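Local coordinates for D-aminopeptidase (PDB 1HI9), which removes N-terminal residues from peptides containing D-amino acids, working as a two-zinc aminopeptidase whose ten subunits enclose the active sites in a central chamber, at residues D8-S13 against G111-S116; D18-V21 against R26-E29; H104-T109 against A158-E163. All blocks are in the same frame, centred on the assembly; numbering follows the deposited sequence.

Contact 1 of 3, residues D8-S13 against G111-S116; sequences DMEGIS and GVMSHS. With ZN (zinc ion), chain F; ZN (zinc ion), chain G.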
loop_
_atom_site.group_PDB
_atom_site.type_symbol
_atom_site.label_atom_id
_atom_site.label_comp_id
_atom_site.label_asym_id
_atom_site.label_seq_id
_atom_site.Cartn_x
_atom_site.Cartn_y
_atom_site.Cartn_z
ATOM N N ASP A 8 10.706 -30.431 11.553
ATOM C CA ASP A 8 9.742 -29.353 11.724
ATOM C C ASP A 8 10.550 -28.134 12.179
ATOM O O ASP A 8 11.770 -28.225 12.343
ATOM C CB ASP A 8 8.709 -29.731 12.790
ATOM C CG ASP A 8 7.351 -29.110 12.535
ATOM O OD1 ASP A 8 7.236 -28.261 11.630
ATOM O OD2 ASP A 8 6.393 -29.468 13.245
ATOM N N MET A 9 9.885 -27.003 12.399
ATOM C CA MET A 9 10.598 -25.785 12.808
ATOM C C MET A 9 10.368 -25.245 14.214
ATOM O O MET A 9 11.309 -24.780 14.849
ATOM C CB MET A 9 10.283 -24.645 11.842
ATOM C CG MET A 9 11.412 -24.291 10.912
ATOM S SD MET A 9 11.077 -22.785 10.035
ATOM C CE MET A 9 12.498 -21.833 10.444
ATOM N N GLU A 10 9.122 -25.269 14.682
ATOM C CA GLU A 10 8.798 -24.715 15.991
ATOM C C GLU A 10 9.661 -25.233 17.131
ATOM O O GLU A 10 9.936 -24.510 18.088
ATOM C CB GLU A 10 7.326 -24.947 16.327
ATOM C CG GLU A 10 6.354 -24.153 15.470
ATOM C CD GLU A 10 6.096 -24.790 14.116
ATOM O OE1 GLU A 10 6.702 -25.841 13.829
ATOM O OE2 GLU A 10 5.282 -24.241 13.342
ATOM N N GLY A 11 10.086 -26.482 17.025
ATOM C CA GLY A 11 10.906 -27.065 18.061
ATOM C C GLY A 11 12.396 -26.873 17.864
ATOM O O GLY A 11 13.185 -27.303 18.696
ATOM N N ILE A 12 12.802 -26.234 16.770
ATOM C CA ILE A 12 14.219 -26.009 16.531
ATOM C C ILE A 12 14.781 -25.179 17.672
ATOM O O ILE A 12 14.082 -24.348 18.274
ATOM C CB ILE A 12 14.460 -25.279 15.205
ATOM C CG1 ILE A 12 14.064 -26.188 14.049
ATOM C CG2 ILE A 12 15.913 -24.877 15.083
ATOM C CD1 ILE A 12 14.811 -27.500 14.009
ATOM N N SER A 13 16.053 -25.399 17.966
ATOM C CA SER A 13 16.675 -24.694 19.073
ATOM C C SER A 13 16.841 -23.203 18.830
ATOM O O SER A 13 17.019 -22.771 17.699
ATOM C CB SER A 13 18.022 -25.327 19.394
ATOM O OG SER A 13 18.835 -25.341 18.250
ATOM N N GLY A 111 3.761 -25.863 26.081
ATOM C CA GLY A 111 4.802 -26.050 25.086
ATOM C C GLY A 111 4.862 -24.871 24.130
ATOM O O GLY A 111 3.831 -24.334 23.705
ATOM N N VAL A 112 6.078 -24.453 23.804
ATOM C CA VAL A 112 6.274 -23.338 22.894
ATOM C C VAL A 112 5.639 -23.630 21.528
ATOM O O VAL A 112 5.792 -24.723 20.983
ATOM C CB VAL A 112 7.778 -23.033 22.719
ATOM C CG1 VAL A 112 8.485 -24.240 22.136
ATOM C CG2 VAL A 112 7.960 -21.803 21.842
ATOM N N MET A 113 4.913 -22.646 20.997
ATOM C CA MET A 113 4.244 -22.753 19.701
ATOM C C MET A 113 3.451 -24.039 19.518
ATOM O O MET A 113 3.434 -24.617 18.437
ATOM C CB MET A 113 5.268 -22.603 18.578
ATOM C CG MET A 113 5.986 -21.260 18.619
ATOM S SD MET A 113 7.204 -21.032 17.272
ATOM C CE MET A 113 6.131 -20.435 16.080
ATOM N N SER A 114 2.786 -24.477 20.581
ATOM C CA SER A 114 1.990 -25.699 20.535
ATOM C C SER A 114 0.827 -25.607 19.536
ATOM O O SER A 114 0.122 -24.597 19.465
ATOM C CB SER A 114 1.429 -26.008 21.924
ATOM O OG SER A 114 0.559 -24.978 22.347
ATOM N N HIS A 115 0.644 -26.674 18.766
ATOM C CA HIS A 115 -0.442 -26.766 17.790
ATOM C C HIS A 115 -0.346 -28.119 17.109
ATOM O O HIS A 115 0.587 -28.868 17.372
ATOM C CB HIS A 115 -0.343 -25.658 16.739
ATOM C CG HIS A 115 0.844 -25.794 15.839
ATOM N ND1 HIS A 115 2.123 -25.477 16.243
ATOM C CD2 HIS A 115 0.955 -26.260 14.574
ATOM C CE1 HIS A 115 2.969 -25.736 15.265
ATOM N NE2 HIS A 115 2.286 -26.212 14.239
ATOM N N SER A 116 -1.324 -28.424 16.259
ATOM C CA SER A 116 -1.369 -29.681 15.516
ATOM C C SER A 116 -1.808 -29.433 14.072
ATOM O O SER A 116 -2.999 -29.301 13.801
ATOM C CB SER A 116 -2.346 -30.660 16.176
ATOM O OG SER A 116 -1.931 -30.998 17.479
HETATM ZN ZN ZN F . 4.473 -28.964 13.597
HETATM ZN ZN ZN G . 5.692 -26.601 11.917
HETATM O O HOH W 1 3.482 -27.853 12.115
#
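With CG anti to its carbonyl carbon (chi1 -69°) and a bend at the next bond (chi2 81°), the Glu-10 side chain curls back from the 8-13 loop, so that its methylene groups lie against Met-113 while its carboxylate reaches the metals and the ring of His-115. Glu-10 CG sits 3.6 Å from Met-113 CB, and the two side chains cross at about a right angle; the flexible, unbranched methionine bends at its thioether and lays SD against both methylenes and CE against CG. Beyond them Glu-10 OE2 approaches His-115 CE1 at 3.4 Å, obliquely to the ring.

Both loops follow parallel strands of the main sheet, 2-7 and 97-103, and meet at the two-zinc centre of this M55 peptidase: 8-13 supplies two of the metal-binding residues, and 111-116 brings His-115 to the bridging water. Asp-8 suits its place between the metals because its carboxylate offers one oxygen to each ion: OD2 binds one zinc at 2.0 Å and OD1 the other at 2.3 Å. Glu-10 OE1 joins the second zinc, where His-60 also binds; His-104 and Glu-133 complete the first. Water 1 bridges both ions and lies 2.9 Å from NE2 of His-115, the residue assigned as nucleophile. That ring is held from its far nitrogen, since ND1 donates to Met-113 O at 2.7 Å with the acceptor almost in the ring plane, which should help to fix its rotation and point NE2 at the water. His-104 stacks on His-115, and Phe-273 of a neighbouring subunit meets the ring edge-to-face.

Contact 2 of 3, residues D18-V21 against R26-E29; sequences DTFV and RNYE
The start of helix 28-48 is the element joined here: Asn-27 holds its N-cap position but spends its amide on Thr-19 and not on capping the helix, packing against the turn 18-21 in the long loop that leads there from strand 2-7. CG of Asn-27 lies anti to the carbonyl carbon (chi1 -65°), which sends the amide alongside Thr-19, the two side chains pointing the same way. Asn-27 ND2 donates to Thr-19 OG1 at 3.0 Å, a nearly straight bond (173°) with the hydroxyl in the plane of the amide. On the backbone, Asn-27 N makes a weak, bent bond of 2.9 Å to Thr-19 O.

The CB methylene of Asn-27 also covers an aromatic face. It stands 3.6 Å from the centroid of the Phe-20 ring, only 5° off the normal, a CH-pi contact over the middle of the ring. ND2 comes to 3.7 Å from Phe-20 CE1. Farther along, the Tyr-28 ring rests against the backbone of Val-21, CD1 being 3.9 Å from Val-21 C, and its hydroxyl bonds to Asn-65.

Asparagine fits this place because it can meet a hydroxyl and an aromatic face at once. Thr-19 OG1 is also bonded to Asp-17, and Asn-27 OD1 to Arg-32 of a neighbouring subunit; the amide is therefore gripped at both ends, which should fix its orientation and links the loop to the subunit interface.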
loop_
_atom_site.group_PDB
_atom_site.type_symbol
_atom_site.label_atom_id
_atom_site.label_comp_id
_atom_site.label_asym_id
_atom_site.label_seq_id
_atom_site.Cartn_x
_atom_site.Cartn_y
_atom_site.Cartn_z
ATOM N N ASP A 18 6.984 -17.168 16.396
ATOM C CA ASP A 18 6.752 -17.348 14.975
ATOM C C ASP A 18 7.480 -16.393 14.032
ATOM O O ASP A 18 7.454 -16.599 12.824
ATOM C CB ASP A 18 5.247 -17.343 14.682
ATOM C CG ASP A 18 4.631 -15.963 14.763
ATOM O OD1 ASP A 18 5.241 -15.049 15.338
ATOM O OD2 ASP A 18 3.506 -15.785 14.248
ATOM N N THR A 19 8.132 -15.362 14.558
ATOM C CA THR A 19 8.867 -14.462 13.686
ATOM C C THR A 19 10.044 -15.245 13.086
ATOM O O THR A 19 10.635 -14.818 12.104
ATOM C CB THR A 19 9.430 -13.234 14.435
ATOM O OG1 THR A 19 10.459 -13.646 15.343
ATOM C CG2 THR A 19 8.318 -12.529 15.222
ATOM N N PHE A 20 10.379 -16.386 13.689
ATOM C CA PHE A 20 11.460 -17.231 13.206
ATOM C C PHE A 20 10.969 -18.393 12.320
ATOM O O PHE A 20 11.776 -19.045 11.665
ATOM C CB PHE A 20 12.252 -17.840 14.378
ATOM C CG PHE A 20 13.077 -16.854 15.157
ATOM C CD1 PHE A 20 12.480 -15.999 16.072
ATOM C CD2 PHE A 20 14.460 -16.787 14.981
ATOM C CE1 PHE A 20 13.233 -15.095 16.801
ATOM C CE2 PHE A 20 15.226 -15.880 15.710
ATOM C CZ PHE A 20 14.607 -15.035 16.620
ATOM N N VAL A 21 9.668 -18.668 12.295
ATOM C CA VAL A 21 9.167 -19.792 11.498
ATOM C C VAL A 21 8.177 -19.415 10.405
ATOM O O VAL A 21 7.828 -20.238 9.573
ATOM C CB VAL A 21 8.491 -20.861 12.397
ATOM C CG1 VAL A 21 9.381 -21.168 13.587
ATOM C CG2 VAL A 21 7.127 -20.376 12.858
ATOM N N ARG A 26 10.143 -11.205 9.806
ATOM C CA ARG A 26 11.505 -10.700 10.008
ATOM C C ARG A 26 12.642 -11.647 10.375
ATOM O O ARG A 26 13.760 -11.485 9.886
ATOM C CB ARG A 26 11.455 -9.541 11.022
ATOM C CG ARG A 26 12.760 -9.237 11.781
ATOM C CD ARG A 26 12.564 -7.994 12.665
ATOM N NE ARG A 26 11.248 -8.039 13.311
ATOM C CZ ARG A 26 11.013 -8.448 14.558
ATOM N NH1 ARG A 26 12.019 -8.842 15.334
ATOM N NH2 ARG A 26 9.760 -8.488 15.011
ATOM N N ASN A 27 12.380 -12.636 11.221
ATOM C CA ASN A 27 13.461 -13.531 11.612
ATOM C C ASN A 27 13.477 -14.880 10.937
ATOM O O ASN A 27 14.235 -15.772 11.331
ATOM C CB ASN A 27 13.469 -13.696 13.127
ATOM C CG ASN A 27 13.795 -12.398 13.835
ATOM O OD1 ASN A 27 14.786 -11.738 13.501
ATOM N ND2 ASN A 27 12.970 -12.021 14.815
ATOM N N TYR A 28 12.657 -15.025 9.900
ATOM C CA TYR A 28 12.567 -16.292 9.177
ATOM C C TYR A 28 13.889 -16.772 8.562
ATOM O O TYR A 28 14.260 -17.940 8.723
ATOM C CB TYR A 28 11.505 -16.202 8.078
ATOM C CG TYR A 28 11.405 -17.464 7.253
ATOM C CD1 TYR A 28 10.938 -18.659 7.816
ATOM C CD2 TYR A 28 11.812 -17.479 5.919
ATOM C CE1 TYR A 28 10.884 -19.832 7.064
ATOM C CE2 TYR A 28 11.764 -18.644 5.166
ATOM C CZ TYR A 28 11.302 -19.814 5.737
ATOM O OH TYR A 28 11.260 -20.966 4.991
ATOM N N GLU A 29 14.589 -15.883 7.857
ATOM C CA GLU A 29 15.848 -16.260 7.218
ATOM C C GLU A 29 16.878 -16.798 8.212
ATOM O O GLU A 29 17.615 -17.735 7.901
ATOM C CB GLU A 29 16.426 -15.083 6.417
ATOM C CG GLU A 29 15.675 -14.790 5.128
ATOM C CD GLU A 29 16.410 -13.810 4.222
ATOM O OE1 GLU A 29 17.581 -14.085 3.850
ATOM O OE2 GLU A 29 15.814 -12.764 3.877
#

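Contact 3 of 3, residues H104-T109 against A158-E163; sequences HARAST and AKEAEE. With ZN (zinc ion), chain F.
The 104-109 loop passes the side of helix 155-162 with its closest backbone approach at Ala-105 and Glu-160, whose CA atoms are 6.9 Å apart, before it folds into a type II beta turn from Arg-106 to Thr-109. The loop follows strand 97-103 of the main sheet and carries the zinc ligand His-104, so the helix is joined to the rim of the metal centre. Glu-160 makes the link. Its CG is anti to the backbone N (chi1 173°), and the chain stays extended beyond, long enough to carry the carboxylate from the helix to the loop backbone. There OE2 accepts the N-H of Arg-106 at 2.9 Å through its syn lone pair, and Ala-105 CA lies 3.3 Å from the same oxygen; the small alanine, its CB 3.9 Å from OE2, probably helps the carboxylate to come this close.

The other oxygen, OE1, lies alongside the Arg-106 aliphatic chain, 3.4 Å from CB. The guanidinium turns its edge toward OE1, but Arg-106 NE remains 4.3 Å from it, beyond a salt bridge, though the opposite charges probably still favour each other. Thr-109 CG2 lies over one face of the guanidinium, offset toward its rim.

On the metal side, NE2 of His-104 binds a zinc at 1.9 Å, while ND1 donates an almost straight bond to Ala-105 O, which lies in the ring plane although the nitrogen comes from above the plane of the carbonyl; with the zinc at NE2, this bond probably restrains the turning of the ring. At the turn's far end Thr-109 OG1 donates to Arg-106 O, and water 2 donates to Thr-109 OG1 and, at 2.7 Å, to Glu-160 OE2.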
loop_
_atom_site.group_PDB
_atom_site.type_symbol
_atom_site.label_atom_id
_atom_site.label_comp_id
_atom_site.label_asym_id
_atom_site.label_seq_id
_atom_site.Cartn_x
_atom_site.Cartn_y
_atom_site.Cartn_z
ATOM N N HIS A 104 7.327 -30.088 18.216
ATOM C CA HIS A 104 6.693 -29.285 19.258
ATOM C C HIS A 104 5.536 -30.039 19.878
ATOM O O HIS A 104 5.132 -31.074 19.376
ATOM C CB HIS A 104 6.182 -27.973 18.644
ATOM C CG HIS A 104 5.319 -28.187 17.439
ATOM N ND1 HIS A 104 4.004 -28.590 17.523
ATOM C CD2 HIS A 104 5.603 -28.108 16.117
ATOM C CE1 HIS A 104 3.510 -28.748 16.308
ATOM N NE2 HIS A 104 4.462 -28.461 15.437
ATOM N N ALA A 105 5.006 -29.488 20.965
ATOM C CA ALA A 105 3.893 -30.085 21.676
ATOM C C ALA A 105 2.612 -30.003 20.857
ATOM O O ALA A 105 2.444 -29.096 20.019
ATOM C CB ALA A 105 3.707 -29.385 22.997
ATOM N N ARG A 106 1.709 -30.953 21.102
ATOM C CA ARG A 106 0.424 -30.993 20.397
ATOM C C ARG A 106 -0.465 -29.859 20.902
ATOM O O ARG A 106 -0.219 -29.290 21.966
ATOM C CB ARG A 106 -0.260 -32.359 20.600
ATOM C CG ARG A 106 -0.582 -32.755 22.061
ATOM C CD ARG A 106 -1.128 -34.184 22.128
ATOM N NE ARG A 106 -1.286 -34.708 23.490
ATOM C CZ ARG A 106 -2.369 -34.549 24.247
ATOM N NH1 ARG A 106 -3.420 -33.874 23.794
ATOM N NH2 ARG A 106 -2.392 -35.074 25.461
ATOM N N ALA A 107 -1.489 -29.529 20.132
ATOM C CA ALA A 107 -2.415 -28.451 20.474
ATOM C C ALA A 107 -3.068 -28.600 21.843
ATOM O O ALA A 107 -3.230 -29.709 22.347
ATOM C CB ALA A 107 -3.499 -28.357 19.407
ATOM N N SER A 108 -3.419 -27.467 22.440
ATOM C CA SER A 108 -4.098 -27.442 23.723
ATOM C C SER A 108 -3.266 -27.871 24.933
ATOM O O SER A 108 -3.816 -28.078 26.008
ATOM C CB SER A 108 -5.362 -28.308 23.632
ATOM O OG SER A 108 -6.166 -27.911 22.533
ATOM N N THR A 109 -1.954 -28.010 24.775
ATOM C CA THR A 109 -1.114 -28.401 25.906
ATOM C C THR A 109 0.073 -27.434 26.061
ATOM O O THR A 109 0.374 -26.651 25.152
ATOM C CB THR A 109 -0.570 -29.837 25.736
ATOM O OG1 THR A 109 0.392 -29.867 24.675
ATOM C CG2 THR A 109 -1.703 -30.806 25.400
ATOM N N ALA A 158 9.459 -33.515 24.065
ATOM C CA ALA A 158 10.217 -34.677 24.502
ATOM C C ALA A 158 9.365 -35.511 25.450
ATOM O O ALA A 158 9.296 -36.724 25.321
ATOM C CB ALA A 158 11.504 -34.231 25.196
ATOM N N LYS A 159 8.716 -34.837 26.395
ATOM C CA LYS A 159 7.867 -35.489 27.379
ATOM C C LYS A 159 6.718 -36.192 26.674
ATOM O O LYS A 159 6.361 -37.322 27.012
ATOM C CB LYS A 159 7.315 -34.449 28.352
ATOM C CG LYS A 159 6.780 -35.005 29.661
ATOM C CD LYS A 159 7.897 -35.688 30.462
ATOM C CE LYS A 159 7.467 -35.988 31.900
ATOM N NZ LYS A 159 7.183 -34.732 32.668
ATOM N N GLU A 160 6.138 -35.507 25.692
ATOM C CA GLU A 160 5.027 -36.059 24.927
ATOM C C GLU A 160 5.488 -37.314 24.177
ATOM O O GLU A 160 4.772 -38.314 24.129
ATOM C CB GLU A 160 4.483 -34.995 23.961
ATOM C CG GLU A 160 3.426 -35.475 22.983
ATOM C CD GLU A 160 2.847 -34.335 22.134
ATOM O OE1 GLU A 160 2.259 -34.623 21.070
ATOM O OE2 GLU A 160 2.968 -33.152 22.529
ATOM N N ALA A 161 6.697 -37.268 23.622
ATOM C CA ALA A 161 7.245 -38.404 22.883
ATOM C C ALA A 161 7.432 -39.631 23.768
ATOM O O ALA A 161 6.941 -40.716 23.459
ATOM C CB ALA A 161 8.561 -38.025 22.251
ATOM N N GLU A 162 8.134 -39.456 24.877
ATOM C CA GLU A 162 8.384 -40.579 25.762
ATOM C C GLU A 162 7.142 -41.172 26.438
ATOM O O GLU A 162 7.167 -42.325 26.864
ATOM C CB GLU A 162 9.451 -40.207 26.796
ATOM C CG GLU A 162 9.288 -38.853 27.411
ATOM C CD GLU A 162 10.568 -38.368 28.089
ATOM O OE1 GLU A 162 11.626 -38.343 27.424
ATOM O OE2 GLU A 162 10.512 -37.999 29.284
ATOM N N GLU A 163 6.061 -40.403 26.517
ATOM C CA GLU A 163 4.833 -40.898 27.120
ATOM C C GLU A 163 4.049 -41.715 26.109
ATOM O O GLU A 163 3.054 -42.353 26.452
ATOM C CB GLU A 163 3.962 -39.750 27.616
ATOM C CG GLU A 163 4.545 -39.019 28.816
ATOM C CD GLU A 163 3.604 -37.967 29.389
ATOM O OE1 GLU A 163 3.981 -37.326 30.397
ATOM O OE2 GLU A 163 2.494 -37.783 28.837
HETATM ZN ZN ZN F . 4.473 -28.964 13.597
HETATM O O HOH W 2 2.039 -32.177 24.890
HETATM O O HOH W 1 3.482 -27.853 12.115
#

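In the fold
From the N terminus, strand 2-7 delivers residues 8-13 to the zinc centre, and the chain then runs out to contact 2, a short local closure tying this loop to the start of helix 28-48. Contact 1 closes only when the chain returns at 111-116, joining the loops after strands 2-7 and 97-103, so contact 2 falls within its span. Contact 3 opens at 104-109, before contact 1 has closed, and ties the loop after strand 97-103 to helix 155-162; these two therefore cross. They share a zinc ion and water 1. Met-113 of contact 1 packs on Asp-18 and Val-21 of contact 2, whereas contacts 2 and 3 do not touch, their nearest atoms being about 8 Å apart.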